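Glucose-6-phosphate 1-dehydrogenase (Kluyveromyces lactis, PDB 7E6I) catalyses the oxidation of glucose 6-phosphate to 6-phosphogluconolactone with reduction of NADP+, the first step of the oxidative pentose phosphate pathway. Local coordinates at residues D240-H245 against I333-G338; V271-A276 against F321-E326; K275-I280 against W440-P445. All blocks are in the same frame, centred on the assembly; numbering follows the deposited sequence.

Overall arrangement
All three contacts lie within the C-terminal domain and gather on one face of its mixed sheet. Interaction 1 lays helix 236-254 on strand 333-338. Interactions 2 and 3, centres about 10 Å apart, share K275 and A276: the end of helix 263-276 meets the loop after strand 316-321, and the loop that follows it packs on helix 433-451. Interaction 1 is about 17 Å from interaction 2 and 13 Å from interaction 3. Along the chain interaction 2 is nested inside the loop closed by interaction 1, whereas interactions 1 and 3 alternate. F321 and F443 touch and both reach interaction 1, so helix 236-254, holding D240 and H245 at the substrate, is packed continuously with the others.

Interaction 1: D240-H245 against I333-G338; sequences DVMQNH and IVMRAG. With BG6 (6-O-phosphono-beta-D-glucopyranose), chain B.
M242 lies against M335, methyl end over methyl end, the two side chains running past each other in opposite directions. Each methyl reaches the backbone side of its partner: M242 CE sits 3.5 Å from M335 O, and M335 CE packs 3.6 Å from M242 CB while also approaching M242 O. Both chains bend at the last torsion. M242 bends at chi3 to bring CE to the strand; in M335 a chi3 of 7°, as modelled close to eclipsed, brings CE to the helix. Further along, A337 CB is touched by both M242 CG and V241 CG2, each at 3.7 Å. No hydrogen bond joins the segments, so dispersion and shape carry the contact.

Another side of the helix faces glucose 6-phosphate. H245 NE2 and the sugar O1 are hydrogen-bonded at 2.8 Å (165°), at the edge of the imidazole, and ND1 is bonded to D182, consistent with its assigned role as proton acceptor. N244 OD1 lies over the centre of one ring face and also accepts a bond from H245 N. Both carboxylate oxygens of D240 point at sugar hydroxyls, OD1 at O2 and OD2 at O3, although the modelled separations are too short to be taken literally.

The short axes of helix and strand come within 8.6 Å at 142°. Strand 333-338 runs between strand 212-220, whose F219 touches V241 and A337, and strand 316-321, whose A317 and I319 touch M242. R336 points to the sheet's far face, where its NE bonds Q216 and helix 471-476 packs, in the probable second NADP+ site.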
loop_
_atom_site.group_PDB
_atom_site.type_symbol
_atom_site.label_atom_id
_atom_site.label_comp_id
_atom_site.label_asym_id
_atom_site.label_seq_id
_atom_site.Cartn_x
_atom_site.Cartn_y
_atom_site.Cartn_z
ATOM N N ASP A 240 5.895 -8.588 4.836
ATOM C CA ASP A 240 6.349 -7.234 4.549
ATOM C C ASP A 240 5.486 -6.564 3.485
ATOM O O ASP A 240 5.142 -5.388 3.623
ATOM C CB ASP A 240 7.820 -7.231 4.127
ATOM C CG ASP A 240 8.432 -5.823 4.179
ATOM O OD1 ASP A 240 8.071 -5.033 5.089
ATOM O OD2 ASP A 240 9.265 -5.499 3.309
ATOM N N VAL A 241 5.139 -7.280 2.407
ATOM C CA VAL A 241 4.461 -6.646 1.274
ATOM C C VAL A 241 3.333 -7.494 0.697
ATOM O O VAL A 241 2.470 -6.974 -0.013
ATOM C CB VAL A 241 5.452 -6.293 0.151
ATOM C CG1 VAL A 241 6.585 -5.394 0.681
ATOM C CG2 VAL A 241 5.987 -7.564 -0.527
ATOM N N MET A 242 3.329 -8.797 0.959
ATOM C CA MET A 242 2.340 -9.643 0.295
ATOM C C MET A 242 1.011 -9.678 1.048
ATOM O O MET A 242 -0.047 -9.508 0.431
ATOM C CB MET A 242 2.888 -11.062 0.098
ATOM C CG MET A 242 4.297 -11.086 -0.499
ATOM S SD MET A 242 4.917 -12.731 -0.971
ATOM C CE MET A 242 3.614 -13.264 -2.091
ATOM N N GLN A 243 1.053 -9.891 2.370
ATOM C CA GLN A 243 -0.156 -9.861 3.193
ATOM C C GLN A 243 -0.896 -8.517 3.095
ATOM O O GLN A 243 -2.104 -8.457 3.345
ATOM C CB GLN A 243 0.224 -10.158 4.652
ATOM C CG GLN A 243 -0.932 -10.220 5.670
ATOM C CD GLN A 243 -1.354 -8.844 6.189
ATOM O OE1 GLN A 243 -0.594 -7.872 6.127
ATOM N NE2 GLN A 243 -2.590 -8.755 6.672
ATOM N N ASN A 244 -0.197 -7.427 2.767
ATOM C CA ASN A 244 -0.849 -6.124 2.733
ATOM C C ASN A 244 -0.872 -5.544 1.319
ATOM O O ASN A 244 -1.889 -5.670 0.635
ATOM C CB ASN A 244 -0.164 -5.153 3.705
ATOM C CG ASN A 244 1.316 -5.413 3.832
ATOM O OD1 ASN A 244 2.111 -4.938 3.025
ATOM N ND2 ASN A 244 1.698 -6.158 4.846
ATOM N N HIS A 245 0.220 -4.913 0.870
ATOM C CA HIS A 245 0.221 -4.217 -0.420
ATOM C C HIS A 245 -0.290 -5.098 -1.551
ATOM O O HIS A 245 -1.259 -4.753 -2.242
ATOM C CB HIS A 245 1.629 -3.729 -0.760
ATOM C CG HIS A 245 2.235 -2.861 0.292
ATOM N ND1 HIS A 245 1.493 -1.959 1.029
ATOM C CD2 HIS A 245 3.505 -2.766 0.745
ATOM C CE1 HIS A 245 2.288 -1.334 1.877
ATOM N NE2 HIS A 245 3.513 -1.808 1.729
ATOM N N ILE A 333 -4.133 -18.066 -9.460
ATOM C CA ILE A 333 -3.628 -16.737 -9.145
ATOM C C ILE A 333 -2.279 -16.878 -8.450
ATOM O O ILE A 333 -2.123 -17.712 -7.552
ATOM C CB ILE A 333 -4.631 -15.982 -8.264
ATOM C CG1 ILE A 333 -5.907 -15.734 -9.052
ATOM C CG2 ILE A 333 -4.040 -14.697 -7.715
ATOM C CD1 ILE A 333 -7.074 -15.429 -8.155
ATOM N N VAL A 334 -1.296 -16.082 -8.862
ATOM C CA VAL A 334 0.008 -16.094 -8.216
ATOM C C VAL A 334 0.346 -14.687 -7.737
ATOM O O VAL A 334 0.223 -13.711 -8.492
ATOM C CB VAL A 334 1.108 -16.626 -9.150
ATOM C CG1 VAL A 334 2.488 -16.455 -8.492
ATOM C CG2 VAL A 334 0.867 -18.081 -9.485
ATOM N N MET A 335 0.774 -14.585 -6.486
ATOM C CA MET A 335 1.441 -13.393 -5.981
ATOM C C MET A 335 2.894 -13.758 -5.751
ATOM O O MET A 335 3.185 -14.798 -5.154
ATOM C CB MET A 335 0.809 -12.904 -4.682
ATOM C CG MET A 335 -0.432 -12.038 -4.877
ATOM S SD MET A 335 -1.086 -11.409 -3.298
ATOM C CE MET A 335 0.213 -11.944 -2.193
ATOM N N ARG A 336 3.806 -12.923 -6.230
ATOM C CA ARG A 336 5.219 -13.216 -6.059
ATOM C C ARG A 336 5.968 -11.929 -5.749
ATOM O O ARG A 336 5.772 -10.910 -6.417
ATOM C CB ARG A 336 5.799 -13.929 -7.294
ATOM C CG ARG A 336 5.691 -13.197 -8.636
ATOM C CD ARG A 336 6.088 -14.175 -9.752
ATOM N NE ARG A 336 5.761 -13.765 -11.122
ATOM C CZ ARG A 336 6.581 -13.064 -11.902
ATOM N NH1 ARG A 336 7.759 -12.689 -11.430
ATOM N NH2 ARG A 336 6.239 -12.744 -13.150
ATOM N N ALA A 337 6.801 -11.977 -4.717
ATOM C CA ALA A 337 7.527 -10.816 -4.223
ATOM C C ALA A 337 8.941 -11.233 -3.833
ATOM O O ALA A 337 9.132 -12.293 -3.224
ATOM C CB ALA A 337 6.828 -10.196 -3.014
ATOM N N GLY A 338 9.924 -10.394 -4.174
ATOM C CA GLY A 338 11.300 -10.669 -3.809
ATOM C C GLY A 338 12.117 -9.409 -3.642
ATOM O O GLY A 338 11.892 -8.397 -4.317
HETATM C C1 BG6 B . 7.063 -1.268 2.837
HETATM C C2 BG6 B . 7.975 -2.472 3.068
HETATM O O1 BG6 B . 5.787 -1.452 3.307
HETATM O O5 BG6 B . 6.952 -1.015 1.362
HETATM C C3 BG6 B . 9.311 -2.274 2.441
HETATM O O2 BG6 B . 8.137 -2.743 4.467
HETATM C C4 BG6 B . 9.187 -2.040 0.971
HETATM O O3 BG6 B . 10.135 -3.456 2.626
HETATM C C5 BG6 B . 8.262 -0.854 0.692
HETATM O O4 BG6 B . 10.496 -1.810 0.433
HETATM C C6 BG6 B . 7.957 -0.672 -0.769
HETATM O O6 BG6 B . 7.087 0.439 -0.893
HETATM P P BG6 B . 7.202 1.369 -2.264
HETATM O O1P BG6 B . 7.066 0.333 -3.363
HETATM O O2P BG6 B . 8.540 2.060 -2.269
HETATM O O3P BG6 B . 6.118 2.442 -2.351
#

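Interaction 2: V271-A276 against F321-E326; sequences VKVLKA and FKIANE
A276 and I323 supply most of the apolar contact: A276 CB rests 3.8 Å from I323 CG2, and the branched chain of I323 extends from there to the preceding turn of the helix. I323 CD1 meets V273 CG2 at 4.1 Å, the two side chains crossing obliquely. V273 turns this methyl to the loop by setting it anti to its own backbone N, with CG1 taking the position between N and the carbonyl carbon (chi1 71°). T254 of helix 236-254 touches both V273 and I323 and so covers the same patch.

One backbone hydrogen bond joins the segments. A324 N donates to A276 O at 2.8 Å, almost straight at 168°, although the nitrogen stands 33° from the plane of the accepting carbonyl. A324 CB lies 3.7 Å from the same A276 O. Two residues on from A276 and two back from A324, S278 and K322 are bonded through their backbones as well. The two links flank F277 and I323, which thereby form a non-hydrogen-bonded pair of an isolated antiparallel bridge. Within the loop, a weak bond from N325 N to I323 O closes an inverse gamma turn at A324.

N325 is the polar side chain that turns to the helix. Its ND2 comes 4.2 Å from A276 CB, a van der Waals approach, while OD1 is engaged by the backbone N of W328 in its own loop.

The contact thus divides its work: one strong, nearly linear bond fixes how the chain leaving helix 263-276 meets the loop, and aliphatic groups of V273, A276 and I323 pack beside it. To this single direct polar link and modest apolar overlap, the K322 and S278 pair adds a second backbone link close by.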
loop_
_atom_site.group_PDB
_atom_site.type_symbol
_atom_site.label_atom_id
_atom_site.label_comp_id
_atom_site.label_asym_id
_atom_site.label_seq_id
_atom_site.Cartn_x
_atom_site.Cartn_y
_atom_site.Cartn_z
ATOM N N VAL A 271 -13.929 -6.931 1.078
ATOM C CA VAL A 271 -14.150 -7.946 2.099
ATOM C C VAL A 271 -14.805 -9.174 1.485
ATOM O O VAL A 271 -14.418 -10.315 1.771
ATOM C CB VAL A 271 -14.992 -7.371 3.257
ATOM C CG1 VAL A 271 -15.320 -8.470 4.268
ATOM C CG2 VAL A 271 -14.254 -6.213 3.941
ATOM N N LYS A 272 -15.787 -8.961 0.613
ATOM C CA LYS A 272 -16.523 -10.072 0.017
ATOM C C LYS A 272 -15.607 -11.000 -0.772
ATOM O O LYS A 272 -15.724 -12.224 -0.672
ATOM C CB LYS A 272 -17.649 -9.559 -0.884
ATOM C CG LYS A 272 -18.493 -10.710 -1.432
ATOM C CD LYS A 272 -19.810 -10.244 -1.992
ATOM C CE LYS A 272 -20.200 -11.056 -3.214
ATOM N NZ LYS A 272 -21.632 -10.837 -3.593
ATOM N N VAL A 273 -14.715 -10.447 -1.604
ATOM C CA VAL A 273 -13.888 -11.354 -2.387
ATOM C C VAL A 273 -12.843 -12.022 -1.481
ATOM O O VAL A 273 -12.514 -13.204 -1.663
ATOM C CB VAL A 273 -13.258 -10.631 -3.604
ATOM C CG1 VAL A 273 -12.145 -9.632 -3.187
ATOM C CG2 VAL A 273 -12.715 -11.646 -4.579
ATOM N N LEU A 274 -12.339 -11.299 -0.473
ATOM C CA LEU A 274 -11.430 -11.904 0.492
ATOM C C LEU A 274 -12.035 -13.162 1.107
ATOM O O LEU A 274 -11.365 -14.191 1.219
ATOM C CB LEU A 274 -11.078 -10.891 1.578
ATOM C CG LEU A 274 -10.002 -9.878 1.193
ATOM C CD1 LEU A 274 -9.846 -8.785 2.257
ATOM C CD2 LEU A 274 -8.676 -10.585 0.914
ATOM N N LYS A 275 -13.311 -13.111 1.488
ATOM C CA LYS A 275 -13.935 -14.280 2.095
ATOM C C LYS A 275 -14.076 -15.449 1.127
ATOM O O LYS A 275 -14.284 -16.582 1.576
ATOM C CB LYS A 275 -15.306 -13.908 2.651
ATOM C CG LYS A 275 -15.245 -12.887 3.774
ATOM C CD LYS A 275 -16.578 -12.775 4.478
ATOM C CE LYS A 275 -16.575 -11.630 5.445
ATOM N NZ LYS A 275 -17.763 -11.661 6.344
ATOM N N ALA A 276 -13.995 -15.210 -0.180
ATOM C CA ALA A 276 -14.119 -16.294 -1.142
ATOM C C ALA A 276 -12.795 -16.974 -1.447
ATOM O O ALA A 276 -12.787 -18.001 -2.136
ATOM C CB ALA A 276 -14.733 -15.781 -2.448
ATOM N N PHE A 321 -2.918 -18.888 -5.304
ATOM C CA PHE A 321 -4.187 -18.580 -4.669
ATOM C C PHE A 321 -5.322 -19.079 -5.542
ATOM O O PHE A 321 -5.190 -19.177 -6.767
ATOM C CB PHE A 321 -4.358 -17.075 -4.450
ATOM C CG PHE A 321 -3.453 -16.511 -3.401
ATOM C CD1 PHE A 321 -3.869 -16.441 -2.083
ATOM C CD2 PHE A 321 -2.192 -16.040 -3.735
ATOM C CE1 PHE A 321 -3.041 -15.914 -1.111
ATOM C CE2 PHE A 321 -1.355 -15.517 -2.770
ATOM C CZ PHE A 321 -1.791 -15.449 -1.446
ATOM N N LYS A 322 -6.445 -19.376 -4.901
ATOM C CA LYS A 322 -7.658 -19.750 -5.607
ATOM C C LYS A 322 -8.822 -19.037 -4.945
ATOM O O LYS A 322 -8.907 -18.975 -3.714
ATOM C CB LYS A 322 -7.896 -21.258 -5.581
ATOM C CG LYS A 322 -6.923 -22.067 -6.448
ATOM C CD LYS A 322 -7.286 -21.990 -7.964
ATOM C CE LYS A 322 -6.323 -22.840 -8.840
ATOM N NZ LYS A 322 -7.002 -24.036 -9.453
ATOM N N ILE A 323 -9.717 -18.506 -5.762
ATOM C CA ILE A 323 -10.905 -17.830 -5.272
ATOM C C ILE A 323 -12.110 -18.650 -5.699
ATOM O O ILE A 323 -12.317 -18.888 -6.896
ATOM C CB ILE A 323 -10.992 -16.400 -5.797
ATOM C CG1 ILE A 323 -9.720 -15.635 -5.444
ATOM C CG2 ILE A 323 -12.264 -15.747 -5.283
ATOM C CD1 ILE A 323 -9.746 -14.198 -5.921
ATOM N N ALA A 324 -12.905 -19.080 -4.726
ATOM C CA ALA A 324 -14.007 -19.996 -4.998
ATOM C C ALA A 324 -15.309 -19.211 -5.158
ATOM O O ALA A 324 -16.165 -19.175 -4.280
ATOM C CB ALA A 324 -14.109 -21.033 -3.886
ATOM N N ASN A 325 -15.449 -18.549 -6.302
ATOM C CA ASN A 325 -16.734 -17.967 -6.640
ATOM C C ASN A 325 -16.948 -18.100 -8.134
ATOM O O ASN A 325 -16.116 -18.664 -8.855
ATOM C CB ASN A 325 -16.877 -16.513 -6.150
ATOM C CG ASN A 325 -15.955 -15.527 -6.852
ATOM O OD1 ASN A 325 -15.399 -15.796 -7.929
ATOM N ND2 ASN A 325 -15.799 -14.347 -6.233
ATOM N N GLU A 326 -18.076 -17.562 -8.599
ATOM C CA GLU A 326 -18.493 -17.790 -9.974
ATOM C C GLU A 326 -17.537 -17.148 -10.979
ATOM O O GLU A 326 -17.290 -17.717 -12.055
ATOM C CB GLU A 326 -19.907 -17.267 -10.173
ATOM C CG GLU A 326 -20.413 -17.513 -11.566
ATOM C CD GLU A 326 -21.916 -17.556 -11.621
ATOM O OE1 GLU A 326 -22.543 -16.468 -11.581
ATOM O OE2 GLU A 326 -22.461 -18.681 -11.705
#

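Interaction 3: K275-I280 against W440-P445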
loop_
_atom_site.group_PDB
_atom_site.type_symbol
_atom_site.label_atom_id
_atom_site.label_comp_id
_atom_site.label_asym_id
_atom_site.label_seq_id
_atom_site.Cartn_x
_atom_site.Cartn_y
_atom_site.Cartn_z
ATOM N N LYS A 275 -13.311 -13.111 1.488
ATOM C CA LYS A 275 -13.935 -14.280 2.095
ATOM C C LYS A 275 -14.076 -15.449 1.127
ATOM O O LYS A 275 -14.284 -16.582 1.576
ATOM C CB LYS A 275 -15.306 -13.908 2.651
ATOM C CG LYS A 275 -15.245 -12.887 3.774
ATOM C CD LYS A 275 -16.578 -12.775 4.478
ATOM C CE LYS A 275 -16.575 -11.630 5.445
ATOM N NZ LYS A 275 -17.763 -11.661 6.344
ATOM N N ALA A 276 -13.995 -15.210 -0.180
ATOM C CA ALA A 276 -14.119 -16.294 -1.142
ATOM C C ALA A 276 -12.795 -16.974 -1.447
ATOM O O ALA A 276 -12.787 -18.001 -2.136
ATOM C CB ALA A 276 -14.733 -15.781 -2.448
ATOM N N PHE A 277 -11.683 -16.426 -0.970
ATOM C CA PHE A 277 -10.393 -17.068 -1.161
ATOM C C PHE A 277 -10.399 -18.439 -0.496
ATOM O O PHE A 277 -10.805 -18.575 0.662
ATOM C CB PHE A 277 -9.284 -16.206 -0.551
ATOM C CG PHE A 277 -8.744 -15.152 -1.468
ATOM C CD1 PHE A 277 -9.537 -14.077 -1.862
ATOM C CD2 PHE A 277 -7.429 -15.208 -1.909
ATOM C CE1 PHE A 277 -9.034 -13.105 -2.680
ATOM C CE2 PHE A 277 -6.920 -14.233 -2.741
ATOM C CZ PHE A 277 -7.721 -13.182 -3.124
ATOM N N SER A 278 -9.939 -19.455 -1.213
ATOM C CA SER A 278 -9.721 -20.731 -0.562
ATOM C C SER A 278 -8.527 -20.603 0.378
ATOM O O SER A 278 -7.726 -19.681 0.232
ATOM C CB SER A 278 -9.467 -21.811 -1.605
ATOM O OG SER A 278 -10.685 -22.115 -2.285
ATOM N N PRO A 279 -8.387 -21.496 1.358
ATOM C CA PRO A 279 -7.171 -21.477 2.181
ATOM C C PRO A 279 -5.941 -21.732 1.325
ATOM O O PRO A 279 -5.982 -22.506 0.364
ATOM C CB PRO A 279 -7.392 -22.615 3.183
ATOM C CG PRO A 279 -8.860 -22.872 3.186
ATOM C CD PRO A 279 -9.339 -22.530 1.804
ATOM N N ILE A 280 -4.837 -21.073 1.682
ATOM C CA ILE A 280 -3.593 -21.274 0.955
ATOM C C ILE A 280 -3.132 -22.713 1.117
ATOM O O ILE A 280 -3.047 -23.245 2.235
ATOM C CB ILE A 280 -2.528 -20.290 1.455
ATOM C CG1 ILE A 280 -3.031 -18.850 1.305
ATOM C CG2 ILE A 280 -1.196 -20.534 0.753
ATOM C CD1 ILE A 280 -2.218 -17.846 2.042
ATOM N N TRP A 440 -5.792 -11.499 7.666
ATOM C CA TRP A 440 -4.957 -12.245 8.603
ATOM C C TRP A 440 -5.424 -13.690 8.764
ATOM O O TRP A 440 -4.585 -14.584 8.917
ATOM C CB TRP A 440 -4.899 -11.534 9.964
ATOM C CG TRP A 440 -3.866 -10.415 9.989
ATOM C CD1 TRP A 440 -4.091 -9.088 10.240
ATOM C CD2 TRP A 440 -2.463 -10.539 9.726
ATOM N NE1 TRP A 440 -2.916 -8.380 10.151
ATOM C CE2 TRP A 440 -1.901 -9.246 9.832
ATOM C CE3 TRP A 440 -1.623 -11.621 9.405
ATOM C CZ2 TRP A 440 -0.544 -9.003 9.634
ATOM C CZ3 TRP A 440 -0.278 -11.378 9.207
ATOM C CH2 TRP A 440 0.250 -10.077 9.323
ATOM N N LYS A 441 -6.735 -13.956 8.687
ATOM C CA LYS A 441 -7.199 -15.344 8.723
ATOM C C LYS A 441 -6.645 -16.136 7.546
ATOM O O LYS A 441 -6.407 -17.348 7.661
ATOM C CB LYS A 441 -8.731 -15.400 8.716
ATOM C CG LYS A 441 -9.379 -15.226 10.078
ATOM C CD LYS A 441 -10.843 -14.781 9.961
ATOM C CE LYS A 441 -11.586 -15.064 11.281
ATOM N NZ LYS A 441 -12.226 -13.882 11.935
ATOM N N LEU A 442 -6.414 -15.462 6.417
ATOM C CA LEU A 442 -5.915 -16.114 5.214
ATOM C C LEU A 442 -4.428 -16.445 5.322
ATOM O O LEU A 442 -4.006 -17.555 4.977
ATOM C CB LEU A 442 -6.184 -15.213 4.004
ATOM C CG LEU A 442 -5.672 -15.715 2.658
ATOM C CD1 LEU A 442 -6.309 -17.060 2.328
ATOM C CD2 LEU A 442 -5.926 -14.711 1.538
ATOM N N PHE A 443 -3.618 -15.505 5.812
ATOM C CA PHE A 443 -2.171 -15.659 5.777
ATOM C C PHE A 443 -1.587 -16.297 7.030
ATOM O O PHE A 443 -0.464 -16.819 6.978
ATOM C CB PHE A 443 -1.506 -14.303 5.578
ATOM C CG PHE A 443 -1.395 -13.906 4.164
ATOM C CD1 PHE A 443 -2.467 -13.321 3.511
ATOM C CD2 PHE A 443 -0.234 -14.145 3.456
ATOM C CE1 PHE A 443 -2.361 -12.964 2.162
ATOM C CE2 PHE A 443 -0.126 -13.791 2.117
ATOM C CZ PHE A 443 -1.185 -13.212 1.468
ATOM N N THR A 444 -2.288 -16.244 8.157
ATOM C CA THR A 444 -1.690 -16.757 9.385
ATOM C C THR A 444 -1.327 -18.235 9.284
ATOM O O THR A 444 -0.197 -18.592 9.658
ATOM C CB THR A 444 -2.616 -16.479 10.572
ATOM O OG1 THR A 444 -2.557 -15.081 10.894
ATOM C CG2 THR A 444 -2.184 -17.303 11.775
ATOM N N PRO A 445 -2.181 -19.128 8.776
ATOM C CA PRO A 445 -1.757 -20.536 8.676
ATOM C C PRO A 445 -0.493 -20.723 7.852
ATOM O O PRO A 445 0.387 -21.489 8.252
ATOM C CB PRO A 445 -2.970 -21.222 8.042
ATOM C CG PRO A 445 -4.123 -20.338 8.373
ATOM C CD PRO A 445 -3.557 -18.948 8.272
HETATM O O HOH W 1 -5.410 -19.964 4.298
#
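L442 O accepts a hydrogen bond from a bridging water at 2.9 Å, and that water in turn accepts one from I280 N at 2.9 Å. The same carbonyl oxygen is approached by carbon: I280 CD1 comes within 3.4 Å of L442 O, beside the water-mediated link. No direct hydrogen bond crosses between the segments.

L442 is the apolar centre. With CG anti to the backbone N (chi1 177°), its branch leans to the loop, and the two methyls diverge to separate partners. CD2 reaches F277 CD2 at 3.8 Å, approaching the ring obliquely. CD1 lies 3.9 Å from I280 CG1, where the two side chains cross at about a right angle, and is also 3.6 Å from S278 O. The extended end of I280 continues past the leucine, so that its CD1 stands over one face of the F443 ring, 4.4 Å from F443 CD2.

Around this group the packing continues into neighbouring parts. F321 of strand 316-321 touches I280 and L442, L250 of helix 236-254 touches F277, and L247 of that same helix touches F443. On another side of helix 433-451, W440 O takes bonds from T444 N and T444 OG1, which reach it from opposite faces of the carbonyl plane.

Aliphatic and aromatic groups therefore hold the loop on the helix, while the polar exchange between the two backbones is relayed by one water. That water satisfies both I280 N and L442 O, atoms that do not bond each other directly, within an otherwise mainly apolar contact.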